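Local coordinates for sensor protein, Kinase (Polaromonas sp. JS666, PDB 3GRC) that probably takes up a phosphoryl group from a histidine kinase through its CheY-like receiver domain, relaying a signal within a sensor protein, at residues V84-A90 against V104-K110; I11-D15 against V36-A42; D80-V84 against A124-M128. All blocks are in the same frame, centred on the assembly; numbering follows the deposited sequence.

Interaction 1 (V84-A90 against V104-K110); sequences VVVSANA and VSTWLEK
Val-85 lays its CG2 methyl over one face of the Trp-107 six-membered ring, a CH-pi contact 4.1 Å from the ring centroid and 18° off the normal. Val-104 CG2 reaches the same ring face near its rim and lies 3.7 Å from Val-85 CG2. The pair belongs to the last beta-alpha-beta unit of a CheY-like receiver fold, whose strands 82-86 and 106-108 run parallel, their axes 13° apart. Val-85 uses both its backbone polar atoms: N donates to Thr-106 O (2.9 Å) and O accepts from Leu-108 N (2.7 Å), and Ser-87 N to Leu-108 O (3.0 Å) continues the pattern. On the other sheet face Val-84 CG1 meets Leu-108 CD1 at 3.9 Å. Past the strands, the extended chain of Lys-110 runs back alongside Ser-87 and sends NZ to Glu-13 in a salt bridge, with a long, weak ion pair to Asp-57, probably the phosphoacceptor as in relatives. With a methionine in place of Lys-110, Glu-13 would probably be left without its cationic mate and the bound water without one of its donors. That water accepts from Lys-110 NZ at 2.8 Å and from Ala-88 N at 3.0 Å.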
loop_
_atom_site.group_PDB
_atom_site.type_symbol
_atom_site.label_atom_id
_atom_site.label_comp_id
_atom_site.label_asym_id
_atom_site.label_seq_id
_atom_site.Cartn_x
_atom_site.Cartn_y
_atom_site.Cartn_z
ATOM N N VAL A 84 0.994 3.274 1.590
ATOM C CA VAL A 84 0.013 3.478 2.653
ATOM C C VAL A 84 -0.320 2.098 3.222
ATOM O O VAL A 84 -0.727 1.199 2.486
ATOM C CB VAL A 84 -1.313 4.128 2.111
ATOM C CG1 VAL A 84 -2.383 4.118 3.183
ATOM C CG2 VAL A 84 -1.059 5.554 1.653
ATOM N N VAL A 85 -0.139 1.922 4.527
ATOM C CA VAL A 85 -0.458 0.650 5.159
ATOM C C VAL A 85 -1.946 0.677 5.513
ATOM O O VAL A 85 -2.438 1.667 6.058
ATOM C CB VAL A 85 0.356 0.434 6.469
ATOM C CG1 VAL A 85 -0.233 -0.717 7.264
ATOM C CG2 VAL A 85 1.797 0.149 6.146
ATOM N N VAL A 86 -2.656 -0.395 5.175
ATOM C CA VAL A 86 -4.082 -0.523 5.472
ATOM C C VAL A 86 -4.141 -1.910 6.072
ATOM O O VAL A 86 -4.066 -2.914 5.359
ATOM C CB VAL A 86 -4.960 -0.481 4.198
ATOM C CG1 VAL A 86 -6.438 -0.566 4.589
ATOM C CG2 VAL A 86 -4.683 0.791 3.402
ATOM N N SER A 87 -4.261 -1.965 7.391
ATOM C CA SER A 87 -4.247 -3.236 8.072
ATOM C C SER A 87 -4.942 -3.158 9.414
ATOM O O SER A 87 -5.066 -2.083 10.002
ATOM C CB SER A 87 -2.784 -3.678 8.244
ATOM O OG SER A 87 -2.686 -4.977 8.765
ATOM N N ALA A 88 -5.380 -4.319 9.891
ATOM C CA ALA A 88 -6.083 -4.448 11.159
ATOM C C ALA A 88 -5.240 -4.032 12.366
ATOM O O ALA A 88 -5.726 -3.392 13.300
ATOM C CB ALA A 88 -6.555 -5.887 11.324
ATOM N N ASN A 89 -3.974 -4.406 12.351
ATOM C CA ASN A 89 -3.089 -4.061 13.449
ATOM C C ASN A 89 -2.140 -2.955 12.972
ATOM O O ASN A 89 -0.933 -3.004 13.226
ATOM C CB ASN A 89 -2.299 -5.302 13.876
ATOM C CG ASN A 89 -3.180 -6.545 13.999
ATOM O OD1 ASN A 89 -3.487 -7.208 13.007
ATOM N ND2 ASN A 89 -3.598 -6.856 15.217
ATOM N N ALA A 90 -2.699 -1.957 12.288
ATOM C CA ALA A 90 -1.914 -0.854 11.746
ATOM C C ALA A 90 -1.246 0.007 12.798
ATOM O O ALA A 90 -0.062 0.322 12.691
ATOM C CB ALA A 90 -2.784 0.010 10.865
ATOM N N VAL A 104 6.744 5.024 5.178
ATOM C CA VAL A 104 5.338 4.714 4.982
ATOM C C VAL A 104 4.600 6.004 5.335
ATOM O O VAL A 104 4.693 6.521 6.455
ATOM C CB VAL A 104 4.903 3.515 5.857
ATOM C CG1 VAL A 104 5.671 3.531 7.149
ATOM C CG2 VAL A 104 3.385 3.542 6.096
ATOM N N SER A 105 3.903 6.544 4.342
ATOM C CA SER A 105 3.187 7.798 4.487
ATOM C C SER A 105 2.125 7.819 5.578
ATOM O O SER A 105 2.072 8.752 6.379
ATOM C CB SER A 105 2.560 8.186 3.148
ATOM O OG SER A 105 3.566 8.324 2.155
ATOM N N THR A 106 1.279 6.800 5.604
ATOM C CA THR A 106 0.212 6.731 6.589
ATOM C C THR A 106 -0.123 5.292 6.926
ATOM O O THR A 106 -0.077 4.422 6.064
ATOM C CB THR A 106 -1.095 7.369 6.071
ATOM O OG1 THR A 106 -0.804 8.507 5.251
ATOM C CG2 THR A 106 -1.956 7.813 7.246
ATOM N N TRP A 107 -0.474 5.065 8.187
ATOM C CA TRP A 107 -0.854 3.754 8.686
ATOM C C TRP A 107 -2.351 3.826 8.982
ATOM O O TRP A 107 -2.769 4.478 9.938
ATOM C CB TRP A 107 -0.075 3.427 9.963
ATOM C CG TRP A 107 1.409 3.413 9.760
ATOM C CD1 TRP A 107 2.212 4.488 9.494
ATOM C CD2 TRP A 107 2.266 2.277 9.778
ATOM N NE1 TRP A 107 3.520 4.092 9.364
ATOM C CE2 TRP A 107 3.590 2.710 9.562
ATOM C CE3 TRP A 107 2.066 0.899 10.014
ATOM C CZ2 TRP A 107 4.690 1.868 9.504
ATOM C CZ3 TRP A 107 3.162 0.036 9.963
ATOM C CH2 TRP A 107 4.460 0.530 9.734
ATOM N N LEU A 108 -3.151 3.165 8.153
ATOM C CA LEU A 108 -4.606 3.168 8.297
ATOM C C LEU A 108 -5.146 1.865 8.865
ATOM O O LEU A 108 -4.722 0.781 8.470
ATOM C CB LEU A 108 -5.279 3.425 6.938
ATOM C CG LEU A 108 -4.931 4.728 6.222
ATOM C CD1 LEU A 108 -5.794 4.900 4.973
ATOM C CD2 LEU A 108 -5.166 5.881 7.174
ATOM N N GLU A 109 -6.107 1.985 9.774
ATOM C CA GLU A 109 -6.731 0.820 10.388
ATOM C C GLU A 109 -7.973 0.348 9.624
ATOM O O GLU A 109 -8.440 0.998 8.697
ATOM C CB GLU A 109 -7.132 1.145 11.838
ATOM C CG GLU A 109 -5.947 1.398 12.769
ATOM C CD GLU A 109 -6.355 1.662 14.209
ATOM O OE1 GLU A 109 -7.090 2.647 14.451
ATOM O OE2 GLU A 109 -5.933 0.884 15.097
ATOM N N LYS A 110 -8.475 -0.813 10.016
ATOM C CA LYS A 110 -9.686 -1.379 9.450
ATOM C C LYS A 110 -10.613 -1.425 10.667
ATOM O O LYS A 110 -10.164 -1.706 11.778
ATOM C CB LYS A 110 -9.438 -2.794 8.921
ATOM C CG LYS A 110 -8.600 -2.875 7.630
ATOM C CD LYS A 110 -8.303 -4.315 7.285
ATOM C CE LYS A 110 -7.364 -4.461 6.090
ATOM N NZ LYS A 110 -6.974 -5.893 5.821
HETATM O O HOH W 1 -5.256 -6.527 7.934
#

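Interaction 2 (I11-D15 against V36-A42); sequences ICEDD and VHSAAQA
Cys-12 and Val-36 point their side chains to the same face of the parallel sheet, and Cys-12 CB rests 4.0 Å from Val-36 CG2. They are paired at the C-terminal ends of strands 8-12 and 32-36 in the CheY-like receiver fold. Two backbone bonds fix this register: Val-36 N donates to Ile-11 O (2.8 Å, angle at hydrogen 158°), and Glu-13 N donates to Val-36 O (3.0 Å, 167°). From this shared base the two side chains diverge. The sulfur of Cys-12 stands anti to its own backbone N (chi1 177°), which carries it past the valine toward the start of helix 39-48; there SG lies 3.7 Å from Ser-38 O and touches the methyl of Ala-42. Val-36 instead turns CG2 back against the first strand, where it meets Ile-11 O and the CA of Cys-12. Leu-68 of helix 65-73 and Met-54 also pack on the cysteine.

Beyond the strands the polar side chains part: His-37 leads away, while Glu-13 stays buried. His-37 CB lies 3.5 Å from Glu-13 O, with Gln-41 OE1 above one face of the ring. Glu-13 folds its carboxylate back so that OE2 takes Asp-15 N at 2.7 Å with its anti lone pair, and OE1 pairs with Lys-110. Glu-13 and Asp-14 lie beside Asp-57, as the corresponding acids do in receiver domains, where they usually bind a divalent metal. The first turn of helix 39-48 is fastened twice: Gln-41 OE1 accepts from His-37 N at 2.9 Å, and Ser-38, the N-cap, accepts from Gln-41 N at its OG at 3.2 Å.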
loop_
_atom_site.group_PDB
_atom_site.type_symbol
_atom_site.label_atom_id
_atom_site.label_comp_id
_atom_site.label_asym_id
_atom_site.label_seq_id
_atom_site.Cartn_x
_atom_site.Cartn_y
_atom_site.Cartn_z
ATOM N N ILE A 11 -2.620 -2.782 -5.029
ATOM C CA ILE A 11 -3.225 -3.262 -3.796
ATOM C C ILE A 11 -2.678 -4.630 -3.398
ATOM O O ILE A 11 -2.889 -5.611 -4.106
ATOM C CB ILE A 11 -4.751 -3.425 -3.956
ATOM C CG1 ILE A 11 -5.379 -2.109 -4.394
ATOM C CG2 ILE A 11 -5.359 -3.943 -2.658
ATOM C CD1 ILE A 11 -6.834 -2.246 -4.761
ATOM N N CYS A 12 -1.987 -4.698 -2.269
ATOM C CA CYS A 12 -1.459 -5.964 -1.784
ATOM C C CYS A 12 -2.273 -6.278 -0.545
ATOM O O CYS A 12 -2.065 -5.679 0.524
ATOM C CB CYS A 12 0.022 -5.837 -1.434
ATOM S SG CYS A 12 0.795 -7.314 -0.748
ATOM N N GLU A 13 -3.206 -7.216 -0.694
ATOM C CA GLU A 13 -4.103 -7.585 0.391
ATOM C C GLU A 13 -4.408 -9.073 0.382
ATOM O O GLU A 13 -4.748 -9.652 -0.648
ATOM C CB GLU A 13 -5.399 -6.765 0.266
ATOM C CG GLU A 13 -6.598 -7.238 1.103
ATOM C CD GLU A 13 -6.382 -7.143 2.602
ATOM O OE1 GLU A 13 -6.133 -6.036 3.106
ATOM O OE2 GLU A 13 -6.468 -8.179 3.276
ATOM N N ASP A 14 -4.270 -9.684 1.543
ATOM C CA ASP A 14 -4.526 -11.101 1.704
ATOM C C ASP A 14 -6.011 -11.482 1.614
ATOM O O ASP A 14 -6.352 -12.550 1.110
ATOM C CB ASP A 14 -3.965 -11.574 3.048
ATOM C CG ASP A 14 -4.236 -13.043 3.306
ATOM O OD1 ASP A 14 -3.710 -13.890 2.566
ATOM O OD2 ASP A 14 -4.992 -13.354 4.246
ATOM N N ASP A 15 -6.890 -10.611 2.099
ATOM C CA ASP A 15 -8.330 -10.882 2.103
ATOM C C ASP A 15 -9.012 -10.459 0.789
ATOM O O ASP A 15 -9.060 -9.276 0.448
ATOM C CB ASP A 15 -8.969 -10.155 3.296
ATOM C CG ASP A 15 -10.417 -10.584 3.562
ATOM O OD1 ASP A 15 -11.219 -10.669 2.608
ATOM O OD2 ASP A 15 -10.756 -10.816 4.745
ATOM N N VAL A 36 -3.337 -7.871 -5.771
ATOM C CA VAL A 36 -2.439 -9.012 -5.594
ATOM C C VAL A 36 -2.616 -9.437 -4.142
ATOM O O VAL A 36 -3.009 -8.633 -3.302
ATOM C CB VAL A 36 -0.939 -8.693 -5.909
ATOM C CG1 VAL A 36 -0.805 -8.389 -7.398
ATOM C CG2 VAL A 36 -0.416 -7.526 -5.059
ATOM N N HIS A 37 -2.326 -10.696 -3.839
ATOM C CA HIS A 37 -2.549 -11.192 -2.487
ATOM C C HIS A 37 -1.352 -11.608 -1.639
ATOM O O HIS A 37 -1.538 -12.197 -0.568
ATOM C CB HIS A 37 -3.556 -12.342 -2.552
ATOM C CG HIS A 37 -3.115 -13.493 -3.396
ATOM N ND1 HIS A 37 -2.200 -14.435 -2.967
ATOM C CD2 HIS A 37 -3.444 -13.855 -4.662
ATOM C CE1 HIS A 37 -1.989 -15.317 -3.922
ATOM N NE2 HIS A 37 -2.736 -14.985 -4.965
ATOM N N SER A 38 -0.138 -11.303 -2.091
ATOM C CA SER A 38 1.046 -11.674 -1.323
ATOM C C SER A 38 2.231 -10.774 -1.627
ATOM O O SER A 38 2.256 -10.077 -2.646
ATOM C CB SER A 38 1.446 -13.127 -1.598
ATOM O OG SER A 38 2.138 -13.233 -2.835
ATOM N N ALA A 39 3.213 -10.803 -0.730
ATOM C CA ALA A 39 4.423 -10.006 -0.874
ATOM C C ALA A 39 5.171 -10.368 -2.152
ATOM O O ALA A 39 5.670 -9.489 -2.858
ATOM C CB ALA A 39 5.326 -10.203 0.340
ATOM N N ALA A 40 5.231 -11.663 -2.447
ATOM C CA ALA A 40 5.921 -12.151 -3.634
ATOM C C ALA A 40 5.265 -11.557 -4.881
ATOM O O ALA A 40 5.950 -10.998 -5.750
ATOM C CB ALA A 40 5.868 -13.677 -3.677
ATOM N N GLN A 41 3.939 -11.676 -4.960
ATOM C CA GLN A 41 3.199 -11.136 -6.088
ATOM C C GLN A 41 3.397 -9.633 -6.198
ATOM O O GLN A 41 3.508 -9.095 -7.298
ATOM C CB GLN A 41 1.713 -11.417 -5.953
ATOM C CG GLN A 41 1.312 -12.837 -6.195
ATOM C CD GLN A 41 -0.167 -12.935 -6.484
ATOM O OE1 GLN A 41 -0.970 -12.232 -5.867
ATOM N NE2 GLN A 41 -0.540 -13.805 -7.424
ATOM N N ALA A 42 3.442 -8.958 -5.054
ATOM C CA ALA A 42 3.630 -7.520 -5.065
ATOM C C ALA A 42 5.009 -7.167 -5.640
ATOM O O ALA A 42 5.130 -6.267 -6.470
ATOM C CB ALA A 42 3.468 -6.960 -3.660
#

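Interaction 3 (D80-V84 against A124-M128); sequences DLAIV and AIDNM
The carbonyl oxygen of Ala-124 accepts the helical hydrogen bond of Met-128 N at 3.0 Å and is also approached, from another side, by Ala-82 CB at 3.5 Å. This is helix-on-sheet packing in the three-layer alpha/beta/alpha fold of a CheY-like receiver: the end of helix 114-128 lies over the start of strand 82-86. The strand and helix axes approach to 7.8 Å, and their directions are 148° apart, so the helix runs back roughly antiparallel to the strand. No hydrogen bond crosses between the two segments, and the contact rests on shape.

Ala-82 makes the largest share of the strand's contact. Its methyl points toward the helix and meets the peptide joining Ala-124 to Ile-125: Ala-82 CB lies 3.8 Å from Ile-125 N, 3.9 Å from Ala-124 CB and 4.3 Å from Ile-125 CG1. The small side chains of Ala-82 and Ala-124 are consistent with the close approach of the axes. Ile-83, the next residue, points away from the helix and packs on helix 65-73, so the two sheet faces are covered by different helices.

On the other flank lies Met-128, present as selenomethionine. Its chain as modelled bends at chi2 (79°) and again at chi3 (21°), which puts CE near Ala-82, but only tentatively: chi1 and chi3 both lie off the usual staggered values, and the approach to Asp-80 is modelled too closely to be trusted, so that part of the fit is doubtful. Ser-105 packs against both Ala-124 and this residue. The patch is widened on firmer evidence two residues beyond Ala-82, where Val-84 CG2 reaches Ala-124 CB at 4.2 Å.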
loop_
_atom_site.group_PDB
_atom_site.type_symbol
_atom_site.label_atom_id
_atom_site.label_comp_id
_atom_site.label_asym_id
_atom_site.label_seq_id
_atom_site.Cartn_x
_atom_site.Cartn_y
_atom_site.Cartn_z
ATOM N N ASP A 80 11.155 5.364 -3.984
ATOM C CA ASP A 80 10.312 6.551 -3.916
ATOM C C ASP A 80 8.832 6.289 -4.197
ATOM O O ASP A 80 8.063 7.213 -4.462
ATOM C CB ASP A 80 10.853 7.618 -4.867
ATOM C CG ASP A 80 12.255 8.071 -4.487
ATOM O OD1 ASP A 80 12.452 8.467 -3.315
ATOM O OD2 ASP A 80 13.158 8.027 -5.354
ATOM N N LEU A 81 8.438 5.025 -4.128
ATOM C CA LEU A 81 7.047 4.638 -4.347
ATOM C C LEU A 81 6.230 4.966 -3.090
ATOM O O LEU A 81 6.551 4.497 -1.996
ATOM C CB LEU A 81 6.972 3.137 -4.645
ATOM C CG LEU A 81 5.584 2.512 -4.765
ATOM C CD1 LEU A 81 4.866 3.062 -5.994
ATOM C CD2 LEU A 81 5.727 1.003 -4.842
ATOM N N ALA A 82 5.187 5.777 -3.232
ATOM C CA ALA A 82 4.373 6.125 -2.064
ATOM C C ALA A 82 3.688 4.855 -1.541
ATOM O O ALA A 82 3.198 4.052 -2.322
ATOM C CB ALA A 82 3.341 7.194 -2.428
ATOM N N ILE A 83 3.696 4.671 -0.223
ATOM C CA ILE A 83 3.098 3.503 0.395
ATOM C C ILE A 83 2.182 3.872 1.567
ATOM O O ILE A 83 2.547 4.680 2.420
ATOM C CB ILE A 83 4.174 2.546 0.930
ATOM C CG1 ILE A 83 5.047 2.040 -0.210
ATOM C CG2 ILE A 83 3.508 1.388 1.677
ATOM C CD1 ILE A 83 6.006 0.941 0.198
ATOM N N VAL A 84 0.994 3.274 1.590
ATOM C CA VAL A 84 0.013 3.478 2.653
ATOM C C VAL A 84 -0.320 2.098 3.222
ATOM O O VAL A 84 -0.727 1.199 2.486
ATOM C CB VAL A 84 -1.313 4.128 2.111
ATOM C CG1 VAL A 84 -2.383 4.118 3.183
ATOM C CG2 VAL A 84 -1.059 5.554 1.653
ATOM N N ALA A 124 0.286 11.194 0.084
ATOM C CA ALA A 124 1.472 10.349 -0.069
ATOM C C ALA A 124 2.136 10.467 -1.435
ATOM O O ALA A 124 3.361 10.572 -1.535
ATOM C CB ALA A 124 1.116 8.902 0.212
ATOM N N ILE A 125 1.328 10.438 -2.488
ATOM C CA ILE A 125 1.839 10.546 -3.845
ATOM C C ILE A 125 2.515 11.898 -4.082
ATOM O O ILE A 125 3.633 11.957 -4.602
ATOM C CB ILE A 125 0.709 10.349 -4.870
ATOM C CG1 ILE A 125 0.152 8.920 -4.749
ATOM C CG2 ILE A 125 1.223 10.643 -6.284
ATOM C CD1 ILE A 125 -1.022 8.618 -5.676
ATOM N N ASP A 126 1.848 12.980 -3.686
ATOM C CA ASP A 126 2.401 14.320 -3.873
ATOM C C ASP A 126 3.635 14.600 -3.013
ATOM O O ASP A 126 4.540 15.318 -3.441
ATOM C CB ASP A 126 1.321 15.384 -3.630
ATOM C CG ASP A 126 0.146 15.254 -4.597
ATOM O OD1 ASP A 126 0.362 14.856 -5.771
ATOM O OD2 ASP A 126 -0.994 15.564 -4.185
ATOM N N ASN A 127 3.693 14.031 -1.812
ATOM C CA ASN A 127 4.854 14.249 -0.967
ATOM C C ASN A 127 6.036 13.487 -1.493
ATOM O O ASN A 127 7.141 13.990 -1.468
ATOM C CB ASN A 127 4.595 13.851 0.484
ATOM C CG ASN A 127 5.871 13.858 1.324
ATOM O OD1 ASN A 127 6.335 14.913 1.780
ATOM N ND2 ASN A 127 6.464 12.679 1.500
HETATM N N MSE A 128 5.816 12.276 -1.980
HETATM C CA MSE A 128 6.935 11.503 -2.516
HETATM C C MSE A 128 7.466 12.066 -3.818
HETATM O O MSE A 128 8.636 11.889 -4.140
HETATM C CB MSE A 128 6.532 10.059 -2.720
HETATM C CG MSE A 128 7.613 9.041 -2.427
HETATM SE SE MSE A 128 7.756 8.779 -0.515
HETATM C CE MSE A 128 5.975 9.459 -0.052
#

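All three contacts reach the single parallel sheet of the receiver domain. Along the chain interaction 2 closes first; interaction 1 is then nested inside the long loop closed by interaction 3. Interactions 1 and 3 share Val-84 and strand 82-86, their centres about 14 Å apart, and touch again through Ser-105. Interaction 2 lies about 15 Å from interaction 1, between centres, yet the Lys-110 to Glu-13 salt bridge joins them at the C-terminal ends of the strands, near the probable phosphorylation site. Interactions 2 and 3 do not touch: their centres are about 18 Å apart, on opposite sides of the chain's centre, leaving interaction 3 as helix-sheet packing away from that site.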